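Local coordinates for major pilin protein fimA (Silicibacter pomeroyi, PDB 2IMH) that is of unknown function but belongs to the DUF1028 family and combines a six-stranded and a four-stranded antiparallel sheet with flanking helices, at residues 26-31 against 163-168; 37-42 against 56-61; 174-179 against 210-215. All blocks are in the same frame, centred on the assembly; numbering follows the deposited sequence. Where two conformers were deposited one is given.

Interaction 1: residues 26-31 against 163-168; sequences LCVGGW and LLSAAM
Ser165 and Val28 point at each other where the turn leading into helix 28-32 runs alongside the start of strand 165-172. The touching parts of the two backbones differ in direction by only 4°. The Ser165 hydroxyl is rotated into the crowded position between its own backbone N and carbonyl carbon (chi1 69°), which turns OG to the first-turn amide: Val28 N donates to Ser165 OG over 3.1 Å, with an N-H...O angle of 156°. CG1 of Val28, likewise in the crowded position, lies beside the same oxygen, 3.2 Å from Ser165 OG. Val28 CG1 also lies 3.5 Å from Ala166 N. One residue further on, Ala167 presents its methyl to a glycine, and Ala167 CB to Gly29 CA is a tight 3.4 Å; a side chain on Gly29 would clash with that methyl. A water links the two backbones, accepting from Gly29 N at 2.9 Å and lying 3.2 Å from Ala166 O. Ser165 also forms, with Leu164, a classic beta bulge opposite Thr23, and its OG hydrogen-bonds to Ser25 O. The chemistry is that of a buried hydroxyl serving two backbone groups of the turn: it accepts from an amide at the helix start, just after the N-cap residue Cys27, and is bonded to a carbonyl before it, while the lack of a side chain at Gly29 lets the Ala167 methyl come close.

Interaction 2: residues 37-42 against 56-61; sequences LNAGMS and EVLQHL
No flat side chain lies between the two segments; the planar groups here sit at the periphery. The His60 imidazole takes no part in the contact and meets the ring of His73, the planes inclined by about 50°, while the Asn38 amide uses OD1 to bind Arg62 NE. The contact is made by aliphatic groups resting on one another, on backbone carbonyls and on Ser42. Strand 40-42 and helix 56-61 run nearly antiparallel, at 155°, with their axes 8.3 Å apart at closest approach. Ala39 aims its methyl at the helix, where Ala39 CB rests 3.5 Å from Leu58 O and 4.4 Å from Leu61 CB, so it fits against the backbone between two successive-turn leucines. Both leucines hold CG anti to the carbonyl carbon. From this start the Leu58 branch reaches across the chain, its CD2 lying 3.5 Å from Gly40 O, and Leu61 CD1 comes within 3.7 Å of Ala39 O. Gly40 is doubly constrained: its backbone angles would jam any side chain against the preceding carbonyl, and a CB would stand only 3.2 Å from Leu61 CD1. With Ala39 it forms a classic beta bulge facing Asp36. At the far end Ser42 CB presses on Val57 CG1 at a tight 3.5 Å, and Ser42 OG passes 3.8 Å from Leu58 CG while making its hydrogen bond to Gly54 O, earlier in the same helix. The contact thus lays helix 51-62 on the four-stranded sheet: Val57 also packs on helix 67-76 through Ala70 and Val71 and on strand 85-90 through Leu86 and Ala88, Leu58 touches Arg34 of strand 33-36, and Met41, turned away from the helix, touches Met89.

Interaction 3: residues 174-179 against 210-215; sequences DRPPVT and RQVPVL
Arg210 NH2 is the best-held polar atom, gripped by two salt bridges, to Asp207 OD1 and to Asp223 OD2; one face of its guanidinium carries Gln211 CG, 3.6 Å above the plane and offset toward the rim. These bonds tie Arg210 to Asp207 within helix 203-209 and to Asp223 further along, and do not involve the partner strand. Across the contact the polar link is a single water, which donates to Arg175 O at 2.8 Å and accepts from Leu215 N at 3.0 Å. Most of the rest is carried by Val214, whose CB points at the strand. With CG1 anti to the carbonyl carbon (chi1 -63°), that methyl lies over the face of the Arg175-Pro176 peptide: Val214 CG1 is 3.4 Å from both Arg175 C and Pro176 N. Val214 CG1 also meets Pro176 CD at 3.6 Å, the two side chains lying side by side and pointing the same way. Both Val214 methyls also lie near the Asp174 carbonyl, Val214 CG1 at 3.6 Å from Asp174 O. An alanine in place of Val214 would remove both methyls and would probably lose the cover over this peptide and the Pro176 ring, loosening the segment on the strand. Val212 comes at the ring from another direction, crossing it at about a right angle, with Val212 CG2 4.0 Å from Pro176 CG. Strand 175-182 is the outermost of the six-stranded sheet on this side: it pairs with strand 165-172, as between Val178 and Val170, and segment 210-215 lies against residues 174-176 at that edge, where Asp174 OD1 binds Ser216 OG just beyond.

In the fold
Interaction 2 is a buried contact, interaction 1 is partly buried and closest to the chain centre, and interaction 3 is at the surface, about 17 Å from that centre. Interactions 1 and 3 hold neighbouring strands of the six-stranded sheet, 165-172 and 175-182, whereas interaction 2 fixes a helix on the four-stranded one and is nested within the chain loop that interaction 1 closes. Chemistry follows place: a direct hydrogen bond and a water accompany tight packing in interaction 1, aliphatic side chains packed on each other and on backbone carbonyls join interaction 2, and valine-proline packing with one water serves interaction 3. Leu37 CD1 meets Leu215 CD2 at 4.1 Å, joining interactions 2 and 3.

Interaction 1: residues 26-31 against 163-168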
loop_
_atom_site.group_PDB
_atom_site.type_symbol
_atom_site.label_atom_id
_atom_site.label_comp_id
_atom_site.label_asym_id
_atom_site.label_seq_id
_atom_site.Cartn_x
_atom_site.Cartn_y
_atom_site.Cartn_z
ATOM N N LEU A 26 -8.402 -1.358 13.396
ATOM C CA LEU A 26 -9.169 -2.127 12.393
ATOM C C LEU A 26 -9.021 -1.570 10.987
ATOM O O LEU A 26 -8.778 -0.381 10.807
ATOM C CB LEU A 26 -10.653 -2.112 12.752
ATOM C CG LEU A 26 -11.022 -2.496 14.181
ATOM C CD1 LEU A 26 -12.540 -2.461 14.321
ATOM C CD2 LEU A 26 -10.454 -3.879 14.592
ATOM N N CYS A 27 -9.212 -2.436 9.989
ATOM C CA CYS A 27 -9.518 -1.975 8.646
ATOM C C CYS A 27 -8.448 -1.072 8.026
ATOM O O CYS A 27 -8.779 -0.179 7.245
ATOM C CB CYS A 27 -10.871 -1.242 8.633
ATOM S SG CYS A 27 -12.283 -2.248 9.192
ATOM N N VAL A 28 -7.172 -1.300 8.348
ATOM C CA VAL A 28 -6.117 -0.491 7.719
ATOM C C VAL A 28 -6.237 -0.385 6.190
ATOM O O VAL A 28 -6.030 0.680 5.618
ATOM C CB VAL A 28 -4.687 -0.957 8.103
ATOM C CG1 VAL A 28 -4.425 -2.401 7.626
ATOM C CG2 VAL A 28 -3.634 0.026 7.559
ATOM N N GLY A 29 -6.560 -1.488 5.511
ATOM C CA GLY A 29 -6.676 -1.425 4.038
ATOM C C GLY A 29 -7.720 -0.408 3.581
ATOM O O GLY A 29 -7.514 0.303 2.600
ATOM N N GLY A 30 -8.837 -0.348 4.298
ATOM C CA GLY A 30 -9.927 0.562 3.993
ATOM C C GLY A 30 -9.568 2.010 4.246
ATOM O O GLY A 30 -9.943 2.901 3.473
ATOM N N TRP A 31 -8.817 2.250 5.314
ATOM C CA TRP A 31 -8.480 3.619 5.700
ATOM C C TRP A 31 -7.376 4.183 4.832
ATOM O O TRP A 31 -7.457 5.328 4.361
ATOM C CB TRP A 31 -8.056 3.690 7.170
ATOM C CG TRP A 31 -9.229 3.604 8.132
ATOM C CD1 TRP A 31 -9.542 2.561 8.959
ATOM C CD2 TRP A 31 -10.222 4.610 8.357
ATOM N NE1 TRP A 31 -10.689 2.859 9.690
ATOM C CE2 TRP A 31 -11.122 4.106 9.330
ATOM C CE3 TRP A 31 -10.435 5.900 7.839
ATOM C CZ2 TRP A 31 -12.235 4.845 9.793
ATOM C CZ3 TRP A 31 -11.551 6.632 8.289
ATOM C CH2 TRP A 31 -12.433 6.100 9.256
ATOM N N LEU A 163 -0.408 -5.508 16.527
ATOM C CA LEU A 163 -1.150 -5.105 15.349
ATOM C C LEU A 163 -2.473 -5.863 15.286
ATOM O O LEU A 163 -2.535 -7.020 15.710
ATOM C CB LEU A 163 -0.327 -5.413 14.095
ATOM C CG LEU A 163 1.002 -4.655 13.947
ATOM C CD1 LEU A 163 1.861 -5.246 12.842
ATOM C CD2 LEU A 163 0.760 -3.176 13.691
ATOM N N LEU A 164 -3.506 -5.220 14.740
ATOM C CA LEU A 164 -4.820 -5.849 14.599
ATOM C C LEU A 164 -5.283 -5.968 13.143
ATOM O O LEU A 164 -6.191 -6.762 12.850
ATOM C CB LEU A 164 -5.895 -5.111 15.411
ATOM C CG LEU A 164 -5.786 -5.151 16.937
ATOM C CD1 LEU A 164 -6.962 -4.362 17.529
ATOM C CD2 LEU A 164 -5.744 -6.616 17.436
ATOM N N SER A 165 -4.682 -5.191 12.238
ATOM C CA SER A 165 -5.051 -5.296 10.804
ATOM C C SER A 165 -3.857 -5.097 9.880
ATOM O O SER A 165 -2.867 -4.442 10.236
ATOM C CB SER A 165 -6.186 -4.330 10.460
ATOM O OG SER A 165 -5.767 -2.960 10.521
ATOM N N ALA A 166 -3.946 -5.672 8.690
ATOM C CA ALA A 166 -2.891 -5.548 7.690
ATOM C C ALA A 166 -3.548 -5.611 6.324
ATOM O O ALA A 166 -4.636 -6.185 6.175
ATOM C CB ALA A 166 -1.865 -6.686 7.835
ATOM N N ALA A 167 -2.901 -5.005 5.327
ATOM C CA ALA A 167 -3.415 -5.043 3.967
ATOM C C ALA A 167 -2.325 -4.848 2.930
ATOM O O ALA A 167 -1.244 -4.312 3.226
ATOM C CB ALA A 167 -4.479 -3.987 3.776
HETATM N N MSE A 168 -2.664 -5.237 1.704
HETATM C CA MSE A 168 -1.807 -5.005 0.551
HETATM C C MSE A 168 -2.689 -4.627 -0.621
HETATM O O MSE A 168 -3.848 -5.056 -0.705
HETATM C CB MSE A 168 -0.998 -6.258 0.196
HETATM C CG MSE A 168 0.134 -6.017 -0.802
HETATM SE SE MSE A 168 1.451 -7.471 -0.814
HETATM C CE MSE A 168 2.025 -7.243 1.027
HETATM O O HOH W 1 -7.113 -4.217 6.324
#

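Interaction 2: residues 37-42 against 56-61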
loop_
_atom_site.group_PDB
_atom_site.type_symbol
_atom_site.label_atom_id
_atom_site.label_comp_id
_atom_site.label_asym_id
_atom_site.label_seq_id
_atom_site.Cartn_x
_atom_site.Cartn_y
_atom_site.Cartn_z
ATOM N N LEU A 37 -3.641 3.126 -11.667
ATOM C CA LEU A 37 -2.627 2.996 -12.698
ATOM C C LEU A 37 -2.501 4.239 -13.577
ATOM O O LEU A 37 -1.516 4.373 -14.326
ATOM C CB LEU A 37 -2.880 1.749 -13.546
ATOM C CG LEU A 37 -2.676 0.420 -12.828
ATOM C CD1 LEU A 37 -3.299 -0.680 -13.670
ATOM C CD2 LEU A 37 -1.183 0.152 -12.609
ATOM N N ASN A 38 -3.449 5.164 -13.446
ATOM C CA ASN A 38 -3.343 6.429 -14.152
ATOM C C ASN A 38 -2.789 7.564 -13.275
ATOM O O ASN A 38 -2.843 8.739 -13.667
ATOM C CB ASN A 38 -4.692 6.806 -14.770
ATOM C CG ASN A 38 -5.739 7.183 -13.743
ATOM O OD1 ASN A 38 -5.434 7.528 -12.597
ATOM N ND2 ASN A 38 -7.004 7.126 -14.156
ATOM N N ALA A 39 -2.258 7.224 -12.100
ATOM C CA ALA A 39 -1.859 8.248 -11.139
ATOM C C ALA A 39 -0.632 7.854 -10.301
ATOM O O ALA A 39 0.377 8.585 -10.246
ATOM C CB ALA A 39 -3.044 8.573 -10.215
ATOM N N GLY A 40 -0.718 6.707 -9.641
ATOM C CA GLY A 40 0.274 6.337 -8.616
ATOM C C GLY A 40 -0.410 5.761 -7.383
ATOM O O GLY A 40 -1.538 5.252 -7.481
HETATM N N MSE A 41 0.263 5.852 -6.233
HETATM C CA MSE A 41 -0.225 5.261 -4.981
HETATM C C MSE A 41 -0.310 6.323 -3.897
HETATM O O MSE A 41 0.458 7.293 -3.905
HETATM C CB MSE A 41 0.749 4.180 -4.491
HETATM C CG MSE A 41 0.863 2.943 -5.370
HETATM SE SE MSE A 41 -0.737 1.799 -5.378
HETATM C CE MSE A 41 -0.921 1.524 -3.427
ATOM N N SER A 42 -1.202 6.106 -2.931
ATOM C CA SER A 42 -1.226 6.977 -1.759
ATOM C C SER A 42 -1.478 6.190 -0.476
ATOM O O SER A 42 -2.118 5.139 -0.498
ATOM C CB SER A 42 -2.278 8.078 -1.910
ATOM O OG SER A 42 -3.583 7.549 -1.977
ATOM N N GLU A 56 -7.755 12.673 -3.182
ATOM C CA GLU A 56 -7.389 13.918 -3.838
ATOM C C GLU A 56 -5.934 13.970 -4.280
ATOM O O GLU A 56 -5.629 14.484 -5.367
ATOM C CB GLU A 56 -7.748 15.109 -2.941
ATOM C CG GLU A 56 -9.254 15.223 -2.832
ATOM C CD GLU A 56 -9.720 16.377 -1.957
ATOM O OE1 GLU A 56 -8.896 17.268 -1.653
ATOM O OE2 GLU A 56 -10.923 16.384 -1.597
ATOM N N VAL A 57 -5.026 13.438 -3.469
ATOM C CA VAL A 57 -3.602 13.455 -3.865
ATOM C C VAL A 57 -3.364 12.695 -5.170
ATOM O O VAL A 57 -2.520 13.104 -5.974
ATOM C CB VAL A 57 -2.672 12.979 -2.715
ATOM C CG1 VAL A 57 -2.650 11.469 -2.591
ATOM C CG2 VAL A 57 -1.269 13.534 -2.872
ATOM N N LEU A 58 -4.116 11.613 -5.387
ATOM C CA LEU A 58 -4.023 10.865 -6.655
ATOM C C LEU A 58 -4.489 11.728 -7.845
ATOM O O LEU A 58 -3.879 11.718 -8.920
ATOM C CB LEU A 58 -4.835 9.575 -6.581
ATOM C CG LEU A 58 -4.293 8.523 -5.602
ATOM C CD1 LEU A 58 -5.215 7.310 -5.561
ATOM C CD2 LEU A 58 -2.865 8.074 -5.940
ATOM N N GLN A 59 -5.555 12.493 -7.647
ATOM C CA GLN A 59 -6.004 13.413 -8.691
ATOM C C GLN A 59 -4.935 14.445 -9.043
ATOM O O GLN A 59 -4.722 14.740 -10.220
ATOM C CB GLN A 59 -7.311 14.095 -8.288
ATOM C CG GLN A 59 -7.931 14.890 -9.442
ATOM C CD GLN A 59 -8.224 14.036 -10.666
ATOM O OE1 GLN A 59 -8.782 12.934 -10.564
ATOM N NE2 GLN A 59 -7.868 14.549 -11.837
ATOM N N HIS A 60 -4.238 14.979 -8.038
ATOM C CA HIS A 60 -3.173 15.937 -8.339
ATOM C C HIS A 60 -2.052 15.304 -9.158
ATOM O O HIS A 60 -1.489 15.953 -10.031
ATOM C CB HIS A 60 -2.626 16.593 -7.079
ATOM C CG HIS A 60 -3.588 17.549 -6.447
ATOM N ND1 HIS A 60 -3.683 18.870 -6.831
ATOM C CD2 HIS A 60 -4.521 17.370 -5.483
ATOM C CE1 HIS A 60 -4.620 19.468 -6.112
ATOM N NE2 HIS A 60 -5.141 18.581 -5.284
ATOM N N LEU A 61 -1.710 14.062 -8.847
ATOM C CA LEU A 61 -0.740 13.303 -9.650
ATOM C C LEU A 61 -1.217 13.090 -11.094
ATOM O O LEU A 61 -0.425 13.238 -12.036
ATOM C CB LEU A 61 -0.460 11.952 -9.003
ATOM C CG LEU A 61 0.357 11.958 -7.707
ATOM C CD1 LEU A 61 0.454 10.523 -7.113
ATOM C CD2 LEU A 61 1.743 12.591 -7.868
#

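Interaction 3: residues 174-179 against 210-215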
loop_
_atom_site.group_PDB
_atom_site.type_symbol
_atom_site.label_atom_id
_atom_site.label_comp_id
_atom_site.label_asym_id
_atom_site.label_seq_id
_atom_site.Cartn_x
_atom_site.Cartn_y
_atom_site.Cartn_z
ATOM N N ASP A 174 -2.156 -5.515 -16.760
ATOM C CA ASP A 174 -2.483 -6.838 -17.306
ATOM C C ASP A 174 -3.134 -7.747 -16.268
ATOM O O ASP A 174 -3.352 -8.936 -16.526
ATOM C CB ASP A 174 -1.218 -7.527 -17.843
ATOM C CG ASP A 174 -0.567 -6.761 -18.980
ATOM O OD1 ASP A 174 -1.265 -5.978 -19.666
ATOM O OD2 ASP A 174 0.656 -6.951 -19.173
ATOM N N ARG A 175 -3.431 -7.187 -15.095
ATOM C CA ARG A 175 -3.929 -7.981 -13.978
ATOM C C ARG A 175 -5.118 -7.287 -13.354
ATOM O O ARG A 175 -5.174 -6.055 -13.348
ATOM C CB ARG A 175 -2.860 -8.121 -12.889
ATOM C CG ARG A 175 -1.502 -8.642 -13.373
ATOM C CD ARG A 175 -0.480 -8.479 -12.262
ATOM N NE ARG A 175 0.893 -8.294 -12.753
ATOM C CZ ARG A 175 1.919 -7.945 -11.974
ATOM N NH1 ARG A 175 3.133 -7.794 -12.502
ATOM N NH2 ARG A 175 1.737 -7.750 -10.668
ATOM N N PRO A 176 -6.044 -8.066 -12.771
ATOM C CA PRO A 176 -7.061 -7.412 -11.957
ATOM C C PRO A 176 -6.403 -6.897 -10.670
ATOM O O PRO A 176 -5.330 -7.359 -10.309
ATOM C CB PRO A 176 -8.056 -8.539 -11.657
ATOM C CG PRO A 176 -7.270 -9.798 -11.776
ATOM C CD PRO A 176 -6.189 -9.537 -12.793
ATOM N N PRO A 177 -7.023 -5.919 -10.004
ATOM C CA PRO A 177 -6.380 -5.438 -8.775
ATOM C C PRO A 177 -6.191 -6.565 -7.773
ATOM O O PRO A 177 -7.052 -7.435 -7.647
ATOM C CB PRO A 177 -7.392 -4.422 -8.231
ATOM C CG PRO A 177 -8.105 -3.926 -9.447
ATOM C CD PRO A 177 -8.283 -5.203 -10.276
ATOM N N VAL A 178 -5.054 -6.577 -7.093
ATOM C CA VAL A 178 -4.846 -7.535 -6.018
ATOM C C VAL A 178 -5.032 -6.709 -4.763
ATOM O O VAL A 178 -4.177 -5.887 -4.415
ATOM C CB VAL A 178 -3.455 -8.196 -6.075
ATOM C CG1 VAL A 178 -3.199 -8.991 -4.827
ATOM C CG2 VAL A 178 -3.345 -9.103 -7.322
ATOM N N THR A 179 -6.201 -6.857 -4.155
ATOM C CA THR A 179 -6.533 -6.123 -2.942
ATOM C C THR A 179 -6.791 -7.179 -1.858
ATOM O O THR A 179 -7.730 -7.968 -1.965
ATOM C CB THR A 179 -7.754 -5.179 -3.119
ATOM O OG1 THR A 179 -8.249 -4.834 -1.824
ATOM C CG2 THR A 179 -8.905 -5.863 -3.890
ATOM N N ARG A 210 -6.935 -14.967 -13.764
ATOM C CA ARG A 210 -6.349 -14.533 -15.050
ATOM C C ARG A 210 -7.343 -14.541 -16.232
ATOM O O ARG A 210 -6.960 -14.202 -17.367
ATOM C CB ARG A 210 -5.104 -15.352 -15.405
ATOM C CG ARG A 210 -5.376 -16.819 -15.505
ATOM C CD ARG A 210 -4.431 -17.569 -16.474
ATOM N NE ARG A 210 -4.967 -18.918 -16.687
ATOM C CZ ARG A 210 -5.758 -19.273 -17.699
ATOM N NH1 ARG A 210 -6.073 -18.402 -18.658
ATOM N NH2 ARG A 210 -6.213 -20.517 -17.770
ATOM N N GLN A 211 -8.592 -14.937 -15.972
ATOM C CA GLN A 211 -9.608 -15.035 -17.024
ATOM C C GLN A 211 -10.669 -13.950 -16.953
ATOM O O GLN A 211 -11.745 -14.094 -17.558
ATOM C CB GLN A 211 -10.288 -16.406 -16.989
ATOM C CG GLN A 211 -9.316 -17.550 -17.189
ATOM C CD GLN A 211 -9.984 -18.891 -17.075
ATOM O OE1 GLN A 211 -10.964 -19.165 -17.775
ATOM N NE2 GLN A 211 -9.475 -19.736 -16.174
ATOM N N VAL A 212 -10.375 -12.877 -16.216
ATOM C CA VAL A 212 -11.325 -11.777 -16.037
ATOM C C VAL A 212 -10.807 -10.457 -16.658
ATOM O O VAL A 212 -9.583 -10.277 -16.829
ATOM C CB VAL A 212 -11.676 -11.581 -14.539
ATOM C CG1 VAL A 212 -12.046 -12.933 -13.930
ATOM C CG2 VAL A 212 -10.498 -10.960 -13.764
ATOM N N PRO A 213 -11.722 -9.529 -16.990
ATOM C CA PRO A 213 -11.276 -8.233 -17.561
ATOM C C PRO A 213 -10.136 -7.545 -16.817
ATOM O O PRO A 213 -10.112 -7.499 -15.573
ATOM C CB PRO A 213 -12.531 -7.371 -17.491
ATOM C CG PRO A 213 -13.652 -8.362 -17.706
ATOM C CD PRO A 213 -13.197 -9.633 -16.966
ATOM N N VAL A 214 -9.201 -7.020 -17.602
ATOM C CA VAL A 214 -8.065 -6.232 -17.096
ATOM C C VAL A 214 -7.909 -4.991 -17.984
ATOM O O VAL A 214 -8.512 -4.911 -19.066
ATOM C CB VAL A 214 -6.752 -7.048 -17.060
ATOM C CG1 VAL A 214 -6.886 -8.222 -16.085
ATOM C CG2 VAL A 214 -6.379 -7.565 -18.462
ATOM N N LEU A 215 -7.126 -4.021 -17.524
ATOM C CA LEU A 215 -7.025 -2.746 -18.231
ATOM C C LEU A 215 -6.611 -2.920 -19.681
ATOM O O LEU A 215 -7.138 -2.231 -20.561
ATOM C CB LEU A 215 -6.057 -1.803 -17.518
ATOM C CG LEU A 215 -6.088 -0.335 -17.940
ATOM C CD1 LEU A 215 -7.416 0.307 -17.534
ATOM C CD2 LEU A 215 -4.909 0.399 -17.279
HETATM O O HOH W 2 -6.967 -4.271 -14.588
#